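Local coordinates for protein 3-dehydroshikimate dehydratase (Bacillus anthracis, PDB 3DX5) that converts 3-dehydroshikimate to 3,4-dihydroxybenzoate with the release of water, using one manganese ion per subunit, to supply petrobactin biosynthesis, at residues 124-129 with 160-165. Residues are numbered along the deposited sequence; the frame is centred on the assembly and turned at random.
Sequences RIRMIC and GEVDHP
Arg126 reaches from helix 115-134 to the C-terminal end of helix 152-162, where its NE donates to Val162 O at 3.1 Å. That oxygen lies near the guanidinium plane, and NE meets it on a lone pair. Arg126 NH2 adds a weak hydrogen bond to Val162 O at 3.3 Å. Glu161 O stands at the guanidinium edge, 2.9 Å from Arg126 NH2. The Arg126 chain bends at chi3 (-67°), carrying NE round toward the helix end. Beside these bonds, Val162 CG1 packs on Arg126 CA and CB, while Val162 CG2 meets Ile125 CG2 at 3.9 Å. Past the turn at Asp163 (positive phi), His164 lays one ring face over Cys129 CB, a CH-pi contact 3.7 Å from the centroid; Pro165 CD lies over the opposite face, toward its rim.

Further out, Glu130 OE1 is hydrogen-bonded to His164 NE2 and Asn166 N to His164 ND1, fixing the ring's rotation. Asn123 OD1 accepts a hydrogen bond from Arg126 NH1; water 1 accepts weakly from NE and donates to Asp163 O. Leu167, opening strand 167-172, touches Ile125, Cys129 and Val162. Two outer TIM-barrel helices are thus joined, and the arginine's positive charge probably complements the negative dipole end of helix 152-162.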
loop_
_atom_site.group_PDB
_atom_site.type_symbol
_atom_site.label_atom_id
_atom_site.label_comp_id
_atom_site.label_asym_id
_atom_site.label_seq_id
_atom_site.Cartn_x
_atom_site.Cartn_y
_atom_site.Cartn_z
ATOM N N ARG A 124 -13.873 -3.866 24.698
ATOM C CA ARG A 124 -13.278 -2.778 23.912
ATOM C C ARG A 124 -14.103 -2.346 22.715
ATOM O O ARG A 124 -14.244 -1.137 22.467
ATOM C CB ARG A 124 -11.860 -3.127 23.486
ATOM C CG ARG A 124 -10.925 -2.985 24.683
ATOM C CD ARG A 124 -9.570 -3.528 24.398
ATOM N NE ARG A 124 -8.661 -3.172 25.496
ATOM C CZ ARG A 124 -7.354 -2.978 25.355
ATOM N NH1 ARG A 124 -6.775 -3.148 24.174
ATOM N NH2 ARG A 124 -6.629 -2.626 26.407
ATOM N N ILE A 125 -14.672 -3.307 21.991
ATOM C CA ILE A 125 -15.608 -2.971 20.910
ATOM C C ILE A 125 -16.785 -2.161 21.484
ATOM O O ILE A 125 -17.246 -1.196 20.867
ATOM C CB ILE A 125 -16.109 -4.226 20.186
ATOM C CG1 ILE A 125 -14.947 -4.923 19.459
ATOM C CG2 ILE A 125 -17.220 -3.897 19.144
ATOM C CD1 ILE A 125 -15.279 -6.399 19.147
ATOM N N ARG A 126 -17.261 -2.551 22.671
ATOM C CA ARG A 126 -18.388 -1.859 23.301
ATOM C C ARG A 126 -18.020 -0.400 23.570
ATOM O O ARG A 126 -18.819 0.517 23.285
ATOM C CB ARG A 126 -18.846 -2.527 24.619
ATOM C CG ARG A 126 -20.170 -1.937 25.136
ATOM C CD ARG A 126 -20.608 -2.562 26.479
ATOM N NE ARG A 126 -20.951 -3.965 26.259
ATOM C CZ ARG A 126 -20.282 -4.998 26.748
ATOM N NH1 ARG A 126 -19.212 -4.816 27.522
ATOM N NH2 ARG A 126 -20.688 -6.217 26.447
HETATM N N MSE A 127 -16.815 -0.199 24.096
HETATM C CA MSE A 127 -16.278 1.153 24.379
HETATM C C MSE A 127 -16.182 2.005 23.128
HETATM O O MSE A 127 -16.533 3.172 23.154
HETATM C CB MSE A 127 -14.897 1.081 25.044
HETATM C CG MSE A 127 -14.976 0.529 26.458
HETATM SE SE MSE A 127 -13.208 0.274 27.273
HETATM C CE MSE A 127 -12.708 2.162 27.241
ATOM N N ILE A 128 -15.692 1.419 22.040
ATOM C CA ILE A 128 -15.605 2.133 20.767
ATOM C C ILE A 128 -16.996 2.483 20.230
ATOM O O ILE A 128 -17.190 3.578 19.723
ATOM C CB ILE A 128 -14.762 1.345 19.772
ATOM C CG1 ILE A 128 -13.277 1.585 20.116
ATOM C CG2 ILE A 128 -15.053 1.766 18.329
ATOM C CD1 ILE A 128 -12.391 0.494 19.588
ATOM N N CYS A 129 -17.951 1.563 20.367
ATOM C CA CYS A 129 -19.337 1.843 20.018
ATOM C C CYS A 129 -19.899 3.024 20.811
ATOM O O CYS A 129 -20.586 3.888 20.237
ATOM C CB CYS A 129 -20.210 0.605 20.242
ATOM S SG CYS A 129 -19.927 -0.627 18.975
ATOM N N GLY A 160 -24.262 -10.425 19.835
ATOM C CA GLY A 160 -25.015 -10.636 21.074
ATOM C C GLY A 160 -24.157 -10.353 22.297
ATOM O O GLY A 160 -24.669 -9.881 23.293
ATOM N N GLU A 161 -22.845 -10.593 22.233
ATOM C CA GLU A 161 -21.996 -10.354 23.416
ATOM C C GLU A 161 -21.762 -8.854 23.656
ATOM O O GLU A 161 -21.743 -8.380 24.813
ATOM C CB GLU A 161 -20.656 -11.096 23.282
ATOM C CG GLU A 161 -20.759 -12.643 23.319
ATOM C CD GLU A 161 -19.511 -13.376 22.746
ATOM O OE1 GLU A 161 -18.848 -12.906 21.797
ATOM O OE2 GLU A 161 -19.185 -14.471 23.251
ATOM N N VAL A 162 -21.542 -8.095 22.583
ATOM C CA VAL A 162 -21.337 -6.646 22.718
ATOM C C VAL A 162 -22.668 -5.966 23.102
ATOM O O VAL A 162 -22.714 -5.119 24.023
ATOM C CB VAL A 162 -20.758 -6.005 21.428
ATOM C CG1 VAL A 162 -20.752 -4.470 21.528
ATOM C CG2 VAL A 162 -19.321 -6.520 21.134
ATOM N N ASP A 163 -23.733 -6.336 22.385
ATOM C CA ASP A 163 -25.083 -5.899 22.692
ATOM C C ASP A 163 -25.148 -4.368 22.774
ATOM O O ASP A 163 -25.568 -3.807 23.781
ATOM C CB ASP A 163 -25.552 -6.577 24.000
ATOM C CG ASP A 163 -27.042 -6.449 24.221
ATOM O OD1 ASP A 163 -27.773 -6.103 23.266
ATOM O OD2 ASP A 163 -27.490 -6.677 25.359
ATOM N N HIS A 164 -24.706 -3.687 21.723
ATOM C CA HIS A 164 -24.763 -2.228 21.684
ATOM C C HIS A 164 -25.466 -1.818 20.377
ATOM O O HIS A 164 -25.176 -2.410 19.356
ATOM C CB HIS A 164 -23.347 -1.622 21.716
ATOM C CG HIS A 164 -23.343 -0.142 21.943
ATOM N ND1 HIS A 164 -23.648 0.763 20.948
ATOM C CD2 HIS A 164 -23.097 0.592 23.061
ATOM C CE1 HIS A 164 -23.575 1.993 21.434
ATOM N NE2 HIS A 164 -23.241 1.918 22.716
ATOM N N PRO A 165 -26.375 -0.803 20.419
ATOM C CA PRO A 165 -27.131 -0.381 19.234
ATOM C C PRO A 165 -26.300 0.211 18.092
ATOM O O PRO A 165 -26.791 0.273 16.968
ATOM C CB PRO A 165 -28.136 0.648 19.784
ATOM C CG PRO A 165 -27.599 1.068 21.101
ATOM C CD PRO A 165 -26.900 -0.156 21.649
HETATM O O HOH W 1 -23.744 -2.691 25.563
#